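Local coordinates for protein kinase domain-containing protein (Chaetomium thermophilum, PDB 6Z3U) that probably phosphorylates serine and threonine residues as the CDK7-type kinase of the CAK complex, the RNA polymerase II C-terminal repeat among its likely substrates, at residues Phe117-Lys122 against Asn169-Tyr174; His151-Gly156 against Asp231-Leu236. All coordinates share one frame; numbering follows the deposited sequence.

Contact 1: residues Phe117-Lys122 against Asn169-Tyr174; sequences FKVAIK and NLVLEY
Ala120 and Leu172 grip each other by both backbone groups: Leu172 N donates to Ala120 O at 2.7 Å in a bond that is almost straight, and Ala120 N returns one to Leu172 O at 3.1 Å. Two residues on, Lys122 and Leu170 form a second such pair, with Lys122 N 2.8 Å from Leu170 O and Leu170 N donating to Lys122 O. Between the two hydrogen-bonded pairs lies the non-hydrogen-bonded pair Ile121 and Val171, where CA-H...O contacts, such as that from Ile121 CA to Leu170 O, fill in. The strands run antiparallel, their axes at 160°, as neighbours in the five-stranded sheet of the kinase N-lobe.

The bridged side chains divide between two faces. On the face of Ala120, Lys122, Leu170 and Leu172, the aliphatic part of Lys122 crosses Leu172, whose CD1 lies 4.1 Å from Lys122 CB. With CG anti to its backbone N (chi1 -180°) and a bend at chi3, Lys122 reaches a salt bridge with Glu141 of helix 136-148. Ile121 and Val171 occupy the other face, and Val171 CG1 also meets Val119 CG1 at 3.5 Å, the two valines crossing at about a right angle. Past the last bridged pair, the edge of the Tyr174 ring meets Ala120, with Ala120 CB 4.2 Å from Tyr174 CD1, while Lys118 CB approaches Tyr174 CD2 obliquely.

Backbone bonding therefore sets the register, and the stem of Lys122 is packed while its NZ is held by Glu141. Lys122 is predicted to bind ATP, and its pairing with Glu141 matches the strand-to-helix lysine-glutamate bridge of active protein kinases, consistent with placing NZ toward the nucleotide site.

Contact 2: residues His151-Gly156 against Asp231-Leu236; sequences HPNIIG and DGEVKL
Asn153 lies against Glu233 and Val234 from CB to the amide nitrogen. Its CB is 3.6 Å from Val234 O, and CG, anti to the carbonyl carbon (chi1 -60°), swings the amide toward Glu233. At the tip, ND2 makes two hydrogen bonds: one to Val234 O at 3.0 Å, nearly straight and in the amide plane, the other to Glu233 OE2 at 2.9 Å, more bent, with amide and carboxylate planes 71° apart. An alanine here would probably leave Val234 O and Glu233 OE2 without this shared donor and open a gap beside the strand. Asn153 sits in the type I turn from His151 to Ile154, within the alphaC-beta4 loop of the kinase fold, which here lies against the C-lobe hairpin of strands 226-228 and 234-236. Where the turn ends, Ile154 and Leu236 form a single bridge: Leu236 N donates to Asn153 O, and Ile155 N to Leu236 O at 3.0 Å. Lys235, bent at chi2, brings CD and CE close to Pro152 O, to which NZ hydrogen-bonds at 2.7 Å while also salt-bridged to Glu173. Ile154 CD1 packs on Leu236 CB, the two side chains pointing the same way.

How the contacts relate
Contact 1 lies within the N-lobe sheet and contact 2 where a loop meets a C-lobe hairpin, and their bonding differs accordingly. Contact 1, partly buried and far from the chain's centre, relies on paired backbone bonds. Contact 2 is buried nearer that centre, and side chains supply much of its polar bonding, a worked example of how an irregular junction supplements its few backbone bonds. No secondary-structure element is common to both, yet they touch: Glu173 makes a salt bridge to Lys235, its N probably bonds Gly156 O, and its other carboxylate oxygen accepts from Gly156 N. One acidic residue at the end of contact 1 thus ties 169-174 to both segments of contact 2.

Contact 1: residues Phe117-Lys122 against Asn169-Tyr174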
loop_
_atom_site.group_PDB
_atom_site.type_symbol
_atom_site.label_atom_id
_atom_site.label_comp_id
_atom_site.label_asym_id
_atom_site.label_seq_id
_atom_site.Cartn_x
_atom_site.Cartn_y
_atom_site.Cartn_z
ATOM N N PHE B 117 3.674 -2.154 29.326
ATOM C CA PHE B 117 3.371 -2.324 27.907
ATOM C C PHE B 117 4.689 -2.361 27.143
ATOM O O PHE B 117 5.338 -1.325 26.961
ATOM C CB PHE B 117 2.474 -1.184 27.429
ATOM C CG PHE B 117 2.043 -1.284 25.981
ATOM C CD1 PHE B 117 2.375 -2.378 25.194
ATOM C CD2 PHE B 117 1.310 -0.256 25.405
ATOM C CE1 PHE B 117 1.979 -2.444 23.870
ATOM C CE2 PHE B 117 0.913 -0.319 24.085
ATOM C CZ PHE B 117 1.247 -1.413 23.316
ATOM N N LYS B 118 5.084 -3.549 26.696
ATOM C CA LYS B 118 6.335 -3.716 25.974
ATOM C C LYS B 118 6.122 -3.520 24.477
ATOM O O LYS B 118 4.998 -3.552 23.969
ATOM C CB LYS B 118 6.936 -5.096 26.247
ATOM C CG LYS B 118 7.956 -5.099 27.377
ATOM C CD LYS B 118 7.318 -4.718 28.708
ATOM C CE LYS B 118 8.361 -4.535 29.799
ATOM N NZ LYS B 118 9.260 -3.380 29.521
ATOM N N VAL B 119 7.231 -3.310 23.772
ATOM C CA VAL B 119 7.193 -2.968 22.355
ATOM C C VAL B 119 8.544 -3.318 21.753
ATOM O O VAL B 119 9.556 -3.375 22.453
ATOM C CB VAL B 119 6.838 -1.470 22.164
ATOM C CG1 VAL B 119 8.005 -0.691 21.558
ATOM C CG2 VAL B 119 5.591 -1.329 21.318
ATOM N N ALA B 120 8.560 -3.549 20.443
ATOM C CA ALA B 120 9.783 -3.806 19.698
ATOM C C ALA B 120 9.987 -2.672 18.706
ATOM O O ALA B 120 9.054 -2.298 17.986
ATOM C CB ALA B 120 9.720 -5.147 18.970
ATOM N N ILE B 121 11.197 -2.124 18.679
ATOM C CA ILE B 121 11.530 -0.986 17.833
ATOM C C ILE B 121 12.531 -1.467 16.795
ATOM O O ILE B 121 13.691 -1.750 17.120
ATOM C CB ILE B 121 12.104 0.182 18.644
ATOM C CG1 ILE B 121 11.158 0.567 19.781
ATOM C CG2 ILE B 121 12.346 1.374 17.734
ATOM C CD1 ILE B 121 11.790 1.467 20.819
ATOM N N LYS B 122 12.096 -1.538 15.543
ATOM C CA LYS B 122 12.976 -1.902 14.443
ATOM C C LYS B 122 13.563 -0.620 13.868
ATOM O O LYS B 122 12.829 0.221 13.339
ATOM C CB LYS B 122 12.231 -2.685 13.363
ATOM C CG LYS B 122 13.119 -3.098 12.188
ATOM C CD LYS B 122 12.326 -3.661 11.014
ATOM C CE LYS B 122 11.825 -5.065 11.281
ATOM N NZ LYS B 122 11.140 -5.627 10.081
ATOM N N ASN B 169 12.292 4.295 11.986
ATOM C CA ASN B 169 12.025 3.441 13.135
ATOM C C ASN B 169 10.585 2.959 13.088
ATOM O O ASN B 169 9.666 3.757 12.876
ATOM C CB ASN B 169 12.286 4.179 14.452
ATOM C CG ASN B 169 13.718 4.654 14.579
ATOM O OD1 ASN B 169 14.057 5.749 14.139
ATOM N ND2 ASN B 169 14.567 3.827 15.181
ATOM N N LEU B 170 10.396 1.658 13.284
ATOM C CA LEU B 170 9.076 1.043 13.316
ATOM C C LEU B 170 8.820 0.498 14.713
ATOM O O LEU B 170 9.542 -0.391 15.178
ATOM C CB LEU B 170 8.969 -0.083 12.292
ATOM C CG LEU B 170 9.297 0.262 10.842
ATOM C CD1 LEU B 170 9.047 -0.950 9.957
ATOM C CD2 LEU B 170 8.490 1.458 10.370
ATOM N N VAL B 171 7.788 1.014 15.368
ATOM C CA VAL B 171 7.362 0.512 16.668
ATOM C C VAL B 171 6.343 -0.588 16.403
ATOM O O VAL B 171 5.227 -0.316 15.953
ATOM C CB VAL B 171 6.774 1.626 17.540
ATOM C CG1 VAL B 171 6.492 1.109 18.938
ATOM C CG2 VAL B 171 7.720 2.819 17.585
ATOM N N LEU B 172 6.729 -1.830 16.676
ATOM C CA LEU B 172 5.955 -2.996 16.290
ATOM C C LEU B 172 5.517 -3.785 17.515
ATOM O O LEU B 172 6.039 -3.611 18.620
ATOM C CB LEU B 172 6.765 -3.913 15.363
ATOM C CG LEU B 172 7.216 -3.313 14.035
ATOM C CD1 LEU B 172 8.399 -4.082 13.484
ATOM C CD2 LEU B 172 6.073 -3.326 13.042
ATOM N N GLU B 173 4.544 -4.665 17.292
ATOM C CA GLU B 173 4.113 -5.592 18.327
ATOM C C GLU B 173 5.305 -6.394 18.833
ATOM O O GLU B 173 6.154 -6.834 18.055
ATOM C CB GLU B 173 3.045 -6.533 17.771
ATOM C CG GLU B 173 1.759 -6.579 18.571
ATOM C CD GLU B 173 0.761 -7.571 18.003
ATOM O OE1 GLU B 173 0.334 -7.389 16.843
ATOM O OE2 GLU B 173 0.405 -8.535 18.715
ATOM N N TYR B 174 5.367 -6.584 20.147
ATOM C CA TYR B 174 6.416 -7.393 20.756
ATOM C C TYR B 174 5.987 -8.856 20.742
ATOM O O TYR B 174 5.000 -9.228 21.388
ATOM C CB TYR B 174 6.702 -6.920 22.179
ATOM C CG TYR B 174 7.827 -7.673 22.852
ATOM C CD1 TYR B 174 9.129 -7.580 22.379
ATOM C CD2 TYR B 174 7.591 -8.465 23.966
ATOM C CE1 TYR B 174 10.164 -8.262 22.991
ATOM C CE2 TYR B 174 8.620 -9.149 24.588
ATOM C CZ TYR B 174 9.905 -9.043 24.095
ATOM O OH TYR B 174 10.939 -9.720 24.701
#

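Contact 2: residues His151-Gly156 against Asp231-Leu236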
loop_
_atom_site.group_PDB
_atom_site.type_symbol
_atom_site.label_atom_id
_atom_site.label_comp_id
_atom_site.label_asym_id
_atom_site.label_seq_id
_atom_site.Cartn_x
_atom_site.Cartn_y
_atom_site.Cartn_z
ATOM N N HIS B 151 -5.787 -6.499 12.371
ATOM C CA HIS B 151 -6.150 -7.911 12.418
ATOM C C HIS B 151 -5.266 -8.653 13.416
ATOM O O HIS B 151 -4.073 -8.356 13.526
ATOM C CB HIS B 151 -6.012 -8.548 11.040
ATOM C CG HIS B 151 -6.659 -9.895 10.934
ATOM N ND1 HIS B 151 -5.969 -11.073 11.130
ATOM C CD2 HIS B 151 -7.935 -10.248 10.657
ATOM C CE1 HIS B 151 -6.794 -12.093 10.976
ATOM N NE2 HIS B 151 -7.993 -11.621 10.687
ATOM N N PRO B 152 -5.812 -9.626 14.154
ATOM C CA PRO B 152 -5.024 -10.259 15.225
ATOM C C PRO B 152 -3.884 -11.133 14.729
ATOM O O PRO B 152 -2.981 -11.440 15.515
ATOM C CB PRO B 152 -6.063 -11.099 15.986
ATOM C CG PRO B 152 -7.400 -10.615 15.514
ATOM C CD PRO B 152 -7.192 -10.141 14.119
ATOM N N ASN B 153 -3.903 -11.561 13.466
ATOM C CA ASN B 153 -2.868 -12.431 12.919
ATOM C C ASN B 153 -1.939 -11.698 11.956
ATOM O O ASN B 153 -1.255 -12.340 11.151
ATOM C CB ASN B 153 -3.514 -13.631 12.230
ATOM C CG ASN B 153 -4.366 -14.448 13.176
ATOM O OD1 ASN B 153 -5.586 -14.517 13.028
ATOM N ND2 ASN B 153 -3.727 -15.070 14.159
ATOM N N ILE B 154 -1.903 -10.369 12.016
ATOM C CA ILE B 154 -0.946 -9.562 11.269
ATOM C C ILE B 154 -0.180 -8.715 12.275
ATOM O O ILE B 154 -0.789 -8.073 13.139
ATOM C CB ILE B 154 -1.634 -8.668 10.221
ATOM C CG1 ILE B 154 -2.479 -9.504 9.255
ATOM C CG2 ILE B 154 -0.588 -7.871 9.447
ATOM C CD1 ILE B 154 -1.673 -10.290 8.246
ATOM N N ILE B 155 1.149 -8.711 12.160
ATOM C CA ILE B 155 1.968 -7.963 13.107
ATOM C C ILE B 155 1.530 -6.510 13.108
ATOM O O ILE B 155 1.417 -5.869 12.052
ATOM C CB ILE B 155 3.456 -8.111 12.762
ATOM C CG1 ILE B 155 4.316 -7.493 13.865
ATOM C CG2 ILE B 155 3.768 -7.455 11.425
ATOM C CD1 ILE B 155 5.794 -7.723 13.678
ATOM N N GLY B 156 1.261 -5.971 14.295
ATOM C CA GLY B 156 0.726 -4.633 14.416
ATOM C C GLY B 156 1.821 -3.578 14.395
ATOM O O GLY B 156 2.782 -3.662 15.158
ATOM N N ASP B 231 0.899 -14.600 23.903
ATOM C CA ASP B 231 -0.269 -15.409 24.226
ATOM C C ASP B 231 -0.401 -16.638 23.338
ATOM O O ASP B 231 -1.302 -17.452 23.570
ATOM C CB ASP B 231 -1.544 -14.569 24.115
ATOM C CG ASP B 231 -1.801 -14.091 22.703
ATOM O OD1 ASP B 231 -0.918 -14.283 21.841
ATOM O OD2 ASP B 231 -2.890 -13.532 22.451
ATOM N N GLY B 232 0.459 -16.788 22.332
ATOM C CA GLY B 232 0.424 -17.924 21.435
ATOM C C GLY B 232 -0.170 -17.638 20.073
ATOM O O GLY B 232 -0.130 -18.519 19.205
ATOM N N GLU B 233 -0.719 -16.443 19.862
ATOM C CA GLU B 233 -1.287 -16.084 18.568
ATOM C C GLU B 233 -0.169 -15.837 17.563
ATOM O O GLU B 233 0.784 -15.105 17.847
ATOM C CB GLU B 233 -2.163 -14.837 18.707
ATOM C CG GLU B 233 -3.012 -14.505 17.481
ATOM C CD GLU B 233 -4.444 -15.010 17.597
ATOM O OE1 GLU B 233 -5.142 -14.606 18.554
ATOM O OE2 GLU B 233 -4.873 -15.805 16.732
ATOM N N VAL B 234 -0.289 -16.444 16.385
ATOM C CA VAL B 234 0.718 -16.326 15.334
ATOM C C VAL B 234 0.394 -15.124 14.462
ATOM O O VAL B 234 -0.765 -14.897 14.094
ATOM C CB VAL B 234 0.790 -17.620 14.501
ATOM C CG1 VAL B 234 1.532 -17.376 13.204
ATOM C CG2 VAL B 234 1.475 -18.720 15.295
ATOM N N LYS B 235 1.428 -14.354 14.119
ATOM C CA LYS B 235 1.290 -13.130 13.340
ATOM C C LYS B 235 2.161 -13.221 12.091
ATOM O O LYS B 235 3.318 -13.646 12.167
ATOM C CB LYS B 235 1.698 -11.898 14.162
ATOM C CG LYS B 235 1.322 -11.927 15.642
ATOM C CD LYS B 235 0.101 -11.068 15.942
ATOM C CE LYS B 235 -0.405 -11.313 17.360
ATOM N NZ LYS B 235 -1.678 -10.599 17.665
ATOM N N LEU B 236 1.594 -12.850 10.946
ATOM C CA LEU B 236 2.357 -12.699 9.709
ATOM C C LEU B 236 3.121 -11.379 9.737
ATOM O O LEU B 236 2.537 -10.329 10.025
ATOM C CB LEU B 236 1.416 -12.737 8.507
ATOM C CG LEU B 236 2.007 -12.995 7.120
ATOM C CD1 LEU B 236 2.822 -14.276 7.101
ATOM C CD2 LEU B 236 0.903 -13.049 6.080
#